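Local atomic coordinates of host Factor for Q beta (Staphylococcus aureus, PDB entry 1KQ1), a protein that forms a ring-shaped Sm-like hexamer that binds RNA and regulates translation, probably by bringing RNA molecules together. Residues I7-K10 against A11-N14; S45-Q49 against G50-L54; I55-H58 against A59-T62. All coordinates share one frame; numbering follows the deposited sequence.

Contact 1 (I7-K10 against A11-N14); sequences IQDK and ALEN
Leu12 lies one helical turn beyond Gln8, and its side chain packs against both the backbone carbonyl and the side chain of that residue. Followed outward, CB of Leu12 stands near Gln8 O, and CG comes closer still, 3.3 Å from Gln8 O. That approach follows from chi1 of -58°, which sets CG beside the backbone N and opposite the carbonyl carbon. CD1 then reaches the amide arm of Gln8, lying 3.9 Å from Gln8 CG and equally far from Gln8 OE1. The two side chains run at a slant to each other, so the methyl meets the flank of an extended arm. Gln8 OE1 has stronger partners beyond the segment: it is hydrogen-bonded to Lys57 NZ and to Tyr56 OH of the second subunit, which together would fix the amide rotation.

Backbone bonding is alpha-helical throughout. The bond from Leu12 N to Gln8 O, 2.9 Å long, is the straightest of the four i to i+4 bonds, with 169° at the hydrogen. Ala11 N to Ile7 O, at 3.1 Å, and Asn14 N to Lys10 O, at 3.2 Å, are longer, whereas Glu13 N to Asp9 O is again 2.9 Å. Asn14 ND2 also comes 3.1 Å from Lys10 O, but at an angle too poor for a hydrogen bond. Glu13 bends at chi2 and carries its carboxylate away from Asp9; its OE2 bonds Tyr39 OH, while Asp9 OD1 is held by Asn6.

The segment is part of helix 7-17, which lies against the Sm-type sheet. Leu12 rests on Ile36 and Tyr39 of strand 31-39, whereas Ile7, Gln8 and Ala11 face Val43 and Leu54 of the second subunit.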
loop_
_atom_site.group_PDB
_atom_site.type_symbol
_atom_site.label_atom_id
_atom_site.label_comp_id
_atom_site.label_asym_id
_atom_site.label_seq_id
_atom_site.Cartn_x
_atom_site.Cartn_y
_atom_site.Cartn_z
ATOM N N ILE C 7 -10.245 20.349 2.728
ATOM C CA ILE C 7 -9.120 20.997 3.345
ATOM C C ILE C 7 -7.810 20.653 2.662
ATOM O O ILE C 7 -6.826 21.391 2.796
ATOM C CB ILE C 7 -9.038 20.683 4.874
ATOM C CG1 ILE C 7 -8.641 19.230 5.102
ATOM C CG2 ILE C 7 -10.411 21.010 5.564
ATOM C CD1 ILE C 7 -8.278 18.985 6.551
ATOM N N GLN C 8 -7.792 19.550 1.924
ATOM C CA GLN C 8 -6.564 19.173 1.223
ATOM C C GLN C 8 -6.209 20.153 0.108
ATOM O O GLN C 8 -5.081 20.632 0.003
ATOM C CB GLN C 8 -6.689 17.765 0.645
ATOM C CG GLN C 8 -5.468 17.337 -0.171
ATOM C CD GLN C 8 -5.591 15.984 -0.907
ATOM O OE1 GLN C 8 -4.674 15.604 -1.667
ATOM N NE2 GLN C 8 -6.683 15.248 -0.672
ATOM N N ASP C 9 -7.168 20.462 -0.760
ATOM C CA ASP C 9 -6.850 21.379 -1.813
ATOM C C ASP C 9 -6.669 22.794 -1.312
ATOM O O ASP C 9 -5.954 23.557 -1.913
ATOM C CB ASP C 9 -7.908 21.316 -2.902
ATOM C CG ASP C 9 -7.772 20.070 -3.725
ATOM O OD1 ASP C 9 -8.778 19.490 -4.110
ATOM O OD2 ASP C 9 -6.624 19.650 -3.983
ATOM N N LYS C 10 -7.363 23.160 -0.250
ATOM C CA LYS C 10 -7.142 24.479 0.309
ATOM C C LYS C 10 -5.669 24.585 0.731
ATOM O O LYS C 10 -5.014 25.581 0.448
ATOM C CB LYS C 10 -8.054 24.709 1.513
ATOM C CG LYS C 10 -7.807 26.073 2.186
ATOM C CD LYS C 10 -8.824 26.402 3.280
ATOM C CE LYS C 10 -8.586 27.806 3.863
ATOM N NZ LYS C 10 -7.352 27.886 4.695
ATOM N N ALA C 11 -5.144 23.528 1.364
ATOM C CA ALA C 11 -3.757 23.576 1.817
ATOM C C ALA C 11 -2.794 23.554 0.652
ATOM O O ALA C 11 -1.866 24.366 0.589
ATOM C CB ALA C 11 -3.461 22.411 2.760
ATOM N N LEU C 12 -2.994 22.654 -0.310
ATOM C CA LEU C 12 -2.072 22.565 -1.425
ATOM C C LEU C 12 -2.045 23.774 -2.295
ATOM O O LEU C 12 -0.998 24.173 -2.803
ATOM C CB LEU C 12 -2.347 21.318 -2.307
ATOM C CG LEU C 12 -2.265 20.006 -1.519
ATOM C CD1 LEU C 12 -2.618 18.829 -2.408
ATOM C CD2 LEU C 12 -0.867 19.828 -0.926
ATOM N N GLU C 13 -3.214 24.389 -2.469
ATOM C CA GLU C 13 -3.310 25.608 -3.287
ATOM C C GLU C 13 -2.578 26.803 -2.623
ATOM O O GLU C 13 -1.947 27.613 -3.308
ATOM C CB GLU C 13 -4.804 25.911 -3.528
ATOM C CG GLU C 13 -5.031 27.040 -4.507
ATOM C CD GLU C 13 -4.479 26.794 -5.900
ATOM O OE1 GLU C 13 -4.281 27.796 -6.621
ATOM O OE2 GLU C 13 -4.261 25.627 -6.300
ATOM N N ASN C 14 -2.661 26.867 -1.308
ATOM C CA ASN C 14 -1.940 27.907 -0.566
ATOM C C ASN C 14 -0.438 27.626 -0.635
ATOM O O ASN C 14 0.346 28.550 -0.830
ATOM C CB ASN C 14 -2.372 27.922 0.875
ATOM C CG ASN C 14 -3.629 28.751 1.096
ATOM O OD1 ASN C 14 -3.763 29.846 0.543
ATOM N ND2 ASN C 14 -4.539 28.244 1.918
#

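Contact 2 (S45-Q49 against G50-L54); sequences SLNSQ and GKQHL
Leu46 and His53 form an antiparallel hydrogen-bonded pair in which both main-chain polar groups of each residue find partners. Leu46 N donates to His53 O at 2.8 Å with 173° at the hydrogen, and His53 N returns a bond of the same length to Leu46 O. Closer to the turn, Ser48 N reaches Lys51 O at 2.8 Å, while the return bond from Lys51 N to Ser48 O is weak at 3.4 Å. Gln49 and Gly50 are the two central residues of a type II turn, in which the positive phi of Gly50 (69°) is favourable to glycine.

Among the side chains, Gln52 folds back over the neighbouring strand. Its bend at chi2 (61°) brings NE2 to 2.6 Å from Ser45 OG and sets OE1 near Asn47 CA. These groups share one face of the sheet. On the other face Ser48 OG sits at the edge of the imidazole, in its plane, 3.1 Å from His53 CD2. This hydroxyl is already hydrogen-bonded to Lys33 O, and His53 ND1 on the ring is satisfied by Thr64 OG1 of the third subunit.

Strand 43-48 is flanked within the chain by strand 31-39, where Ser45 and Asn47 continue the backbone bonding to Glu37, Glu38 and Val35, and Leu46 packs on Ile36. Strand 51-56 is outermost in its own chain, but His53 and Leu54 pair antiparallel with a strand of the third subunit, extending the sheet across the interface.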
loop_
_atom_site.group_PDB
_atom_site.type_symbol
_atom_site.label_atom_id
_atom_site.label_comp_id
_atom_site.label_asym_id
_atom_site.label_seq_id
_atom_site.Cartn_x
_atom_site.Cartn_y
_atom_site.Cartn_z
ATOM N N SER C 45 4.215 18.024 -8.145
ATOM C CA SER C 45 5.484 18.406 -8.722
ATOM C C SER C 45 6.240 19.211 -7.673
ATOM O O SER C 45 5.794 20.312 -7.309
ATOM C CB SER C 45 5.249 19.253 -9.978
ATOM O OG SER C 45 6.494 19.579 -10.567
ATOM N N LEU C 46 7.378 18.699 -7.198
ATOM C CA LEU C 46 8.124 19.353 -6.119
ATOM C C LEU C 46 9.472 19.802 -6.619
ATOM O O LEU C 46 10.244 19.007 -7.119
ATOM C CB LEU C 46 8.289 18.405 -4.912
ATOM C CG LEU C 46 8.813 19.001 -3.594
ATOM C CD1 LEU C 46 7.693 19.829 -2.953
ATOM C CD2 LEU C 46 9.296 17.899 -2.675
ATOM N N ASN C 47 9.729 21.104 -6.495
ATOM C CA ASN C 47 10.966 21.735 -6.945
ATOM C C ASN C 47 11.866 21.800 -5.725
ATOM O O ASN C 47 11.570 22.468 -4.719
ATOM C CB ASN C 47 10.598 23.125 -7.484
ATOM C CG ASN C 47 11.806 24.007 -7.772
ATOM O OD1 ASN C 47 11.659 25.125 -8.281
ATOM N ND2 ASN C 47 12.988 23.531 -7.437
ATOM N N SER C 48 12.949 21.033 -5.785
ATOM C CA SER C 48 13.866 20.968 -4.671
ATOM C C SER C 48 15.200 21.519 -5.131
ATOM O O SER C 48 15.352 21.919 -6.286
ATOM C CB SER C 48 14.058 19.518 -4.205
ATOM O OG SER C 48 12.842 19.005 -3.672
ATOM N N GLN C 49 16.152 21.519 -4.216
ATOM C CA GLN C 49 17.486 22.026 -4.509
ATOM C C GLN C 49 18.234 21.106 -5.477
ATOM O O GLN C 49 18.583 19.969 -5.141
ATOM C CB GLN C 49 18.280 22.195 -3.207
ATOM C CG GLN C 49 18.473 20.932 -2.356
ATOM C CD GLN C 49 17.249 20.538 -1.520
ATOM O OE1 GLN C 49 17.335 19.656 -0.660
ATOM N NE2 GLN C 49 16.109 21.181 -1.774
ATOM N N GLY C 50 18.464 21.600 -6.685
ATOM C CA GLY C 50 19.167 20.811 -7.681
ATOM C C GLY C 50 18.386 19.608 -8.188
ATOM O O GLY C 50 18.907 18.850 -9.005
ATOM N N LYS C 51 17.140 19.440 -7.734
ATOM C CA LYS C 51 16.327 18.298 -8.158
ATOM C C LYS C 51 14.866 18.659 -8.441
ATOM O O LYS C 51 14.301 19.543 -7.801
ATOM C CB LYS C 51 16.350 17.212 -7.062
ATOM C CG LYS C 51 17.724 16.697 -6.680
ATOM C CD LYS C 51 18.058 15.418 -7.413
ATOM C CE LYS C 51 19.398 14.853 -6.951
ATOM N NZ LYS C 51 20.536 15.749 -7.306
ATOM N N GLN C 52 14.262 17.996 -9.424
ATOM C CA GLN C 52 12.838 18.212 -9.697
ATOM C C GLN C 52 12.226 16.847 -9.431
ATOM O O GLN C 52 12.714 15.834 -9.940
ATOM C CB GLN C 52 12.606 18.661 -11.144
ATOM C CG GLN C 52 11.150 18.698 -11.620
ATOM C CD GLN C 52 10.264 19.642 -10.833
ATOM O OE1 GLN C 52 10.666 20.754 -10.487
ATOM N NE2 GLN C 52 9.040 19.208 -10.567
ATOM N N HIS C 53 11.174 16.810 -8.618
ATOM C CA HIS C 53 10.550 15.530 -8.304
ATOM C C HIS C 53 9.101 15.485 -8.720
ATOM O O HIS C 53 8.324 16.428 -8.489
ATOM C CB HIS C 53 10.555 15.266 -6.809
ATOM C CG HIS C 53 11.877 15.462 -6.136
ATOM N ND1 HIS C 53 12.852 14.489 -6.134
ATOM C CD2 HIS C 53 12.342 16.463 -5.352
ATOM C CE1 HIS C 53 13.860 14.879 -5.376
ATOM N NE2 HIS C 53 13.576 16.072 -4.888
ATOM N N LEU C 54 8.693 14.375 -9.312
ATOM C CA LEU C 54 7.287 14.187 -9.651
ATOM C C LEU C 54 6.887 13.041 -8.685
ATOM O O LEU C 54 7.348 11.903 -8.851
ATOM C CB LEU C 54 7.117 13.719 -11.093
ATOM C CG LEU C 54 5.668 13.502 -11.489
ATOM C CD1 LEU C 54 4.916 14.860 -11.359
ATOM C CD2 LEU C 54 5.618 12.950 -12.914
#

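Contact 3 (I55-H58 against A59-T62); sequences IYKH and AIST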
loop_
_atom_site.group_PDB
_atom_site.type_symbol
_atom_site.label_atom_id
_atom_site.label_comp_id
_atom_site.label_asym_id
_atom_site.label_seq_id
_atom_site.Cartn_x
_atom_site.Cartn_y
_atom_site.Cartn_z
ATOM N N ILE C 55 6.038 13.361 -7.715
ATOM C CA ILE C 55 5.672 12.434 -6.622
ATOM C C ILE C 55 4.272 11.928 -6.746
ATOM O O ILE C 55 3.331 12.695 -7.037
ATOM C CB ILE C 55 5.800 13.184 -5.274
ATOM C CG1 ILE C 55 7.227 13.724 -5.075
ATOM C CG2 ILE C 55 5.438 12.275 -4.150
ATOM C CD1 ILE C 55 7.304 14.766 -3.881
ATOM N N TYR C 56 4.098 10.620 -6.576
ATOM C CA TYR C 56 2.742 10.118 -6.585
ATOM C C TYR C 56 2.072 10.326 -5.225
ATOM O O TYR C 56 2.634 9.988 -4.163
ATOM C CB TYR C 56 2.664 8.603 -6.923
ATOM C CG TYR C 56 2.830 8.281 -8.375
ATOM C CD1 TYR C 56 1.870 8.655 -9.308
ATOM C CD2 TYR C 56 3.967 7.608 -8.812
ATOM C CE1 TYR C 56 2.062 8.376 -10.656
ATOM C CE2 TYR C 56 4.152 7.308 -10.168
ATOM C CZ TYR C 56 3.188 7.711 -11.068
ATOM O OH TYR C 56 3.389 7.479 -12.416
ATOM N N LYS C 57 0.850 10.896 -5.246
ATOM C CA LYS C 57 0.158 11.065 -3.984
ATOM C C LYS C 57 -0.029 9.738 -3.244
ATOM O O LYS C 57 -0.088 9.699 -2.007
ATOM C CB LYS C 57 -1.227 11.726 -4.195
ATOM C CG LYS C 57 -1.211 13.243 -4.332
ATOM C CD LYS C 57 -2.670 13.746 -4.379
ATOM C CE LYS C 57 -2.772 15.281 -4.354
ATOM N NZ LYS C 57 -4.223 15.785 -4.457
ATOM N N HIS C 58 -0.129 8.622 -3.987
ATOM C CA HIS C 58 -0.310 7.357 -3.301
ATOM C C HIS C 58 0.876 7.003 -2.415
ATOM O O HIS C 58 0.735 6.166 -1.509
ATOM C CB HIS C 58 -0.631 6.197 -4.292
ATOM C CG HIS C 58 0.455 5.880 -5.285
ATOM N ND1 HIS C 58 0.198 5.800 -6.640
ATOM C CD2 HIS C 58 1.758 5.534 -5.128
ATOM C CE1 HIS C 58 1.296 5.431 -7.279
ATOM N NE2 HIS C 58 2.264 5.265 -6.387
ATOM N N ALA C 59 2.029 7.639 -2.657
ATOM C CA ALA C 59 3.207 7.367 -1.845
ATOM C C ALA C 59 3.425 8.377 -0.729
ATOM O O ALA C 59 4.384 8.253 0.053
ATOM C CB ALA C 59 4.457 7.304 -2.736
ATOM N N ILE C 60 2.591 9.424 -0.690
ATOM C CA ILE C 60 2.757 10.431 0.355
ATOM C C ILE C 60 2.020 10.104 1.626
ATOM O O ILE C 60 0.881 9.604 1.608
ATOM C CB ILE C 60 2.271 11.810 -0.166
ATOM C CG1 ILE C 60 3.118 12.224 -1.372
ATOM C CG2 ILE C 60 2.319 12.865 0.993
ATOM C CD1 ILE C 60 2.551 13.481 -2.062
ATOM N N SER C 61 2.716 10.327 2.751
ATOM C CA SER C 61 2.091 10.153 4.066
ATOM C C SER C 61 1.633 11.490 4.618
ATOM O O SER C 61 0.448 11.651 5.009
ATOM C CB SER C 61 3.126 9.562 5.014
ATOM O OG SER C 61 2.553 9.591 6.296
ATOM N N THR C 62 2.545 12.460 4.629
ATOM C CA THR C 62 2.248 13.744 5.276
ATOM C C THR C 62 2.912 14.921 4.633
ATOM O O THR C 62 3.982 14.790 4.071
ATOM C CB THR C 62 2.842 13.687 6.725
ATOM O OG1 THR C 62 2.375 12.520 7.396
ATOM C CG2 THR C 62 2.467 14.920 7.588
#
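Apolar packing between Ile55 and Ile60 bridges the turn. Ile55 CG2 touches Ile60 CG1 at 3.6 Å and lies 3.8 Å from Ile60 CD1, the two side chains crossing at about a right angle. The branch of Ile55 that makes the contact is CG2, placed anti to its backbone N because CG1 takes the position beside that N (chi1 -58°). Phe26 and Leu46 pack on Ile55, and Val24 and Val44 on Ile60, so the pair belongs to the buried interior.

Two backbone hydrogen bonds tighten the turn, both from a residue to the third one before it. Ala59 N donates to Tyr56 O at 2.9 Å, and Ile60 N to Lys57 O at 3.0 Å. In both the donor stands well above the carbonyl plane, 66° out of it for Ile60 N, in keeping with the i to i+3 bonding of a 3-10 turn. Further on, Ser61 and Thr62 both face Phe25 in a classic beta bulge.

Within 55-58, Tyr56 CB lies 3.4 Å above the imidazole plane of His58, over its centre. With chi1 at 63°, His58 CG sits between backbone N and carbonyl carbon, bringing CD2 to 3.3 Å from Ala59 N.

The polar ends find their partners beyond the turn. Besides the bonds to Gln8 residues, Tyr56 OH bonds Tyr63 OH of the third subunit, and His58 NE2 bonds Ile60 O of that same subunit. Tyr56 closes strand 51-56, and Lys57, His58 and Ala59 form the 3-10 turn before strand 60-65; this Tyr-Lys-His-Ala run is the Sm2 motif of bacterial Hfq, here binding one subunit to the next.

The three contacts follow one another along a single Sm-like chain. Contacts 1 and 3 have centres about 15 Å apart yet meet directly: Gln8 OE1 lies 2.8 Å from Lys57 NZ, a hydrogen bond from the helix to the turn. Contacts 2 and 3 share strand 51-56 and touch through Leu46 CD2 and Ile55 CD1 at 3.9 Å. Contacts 1 and 2 lie on opposite sides of the chain centre, their nearest atoms about 9 Å apart. Acetic acid is bound about 5 Å from the side chain of Gln8 in contact 1 and about 5 Å from that of Ala59 in contact 3; such molecules probably come from the crystallisation liquor, though they can mark pockets.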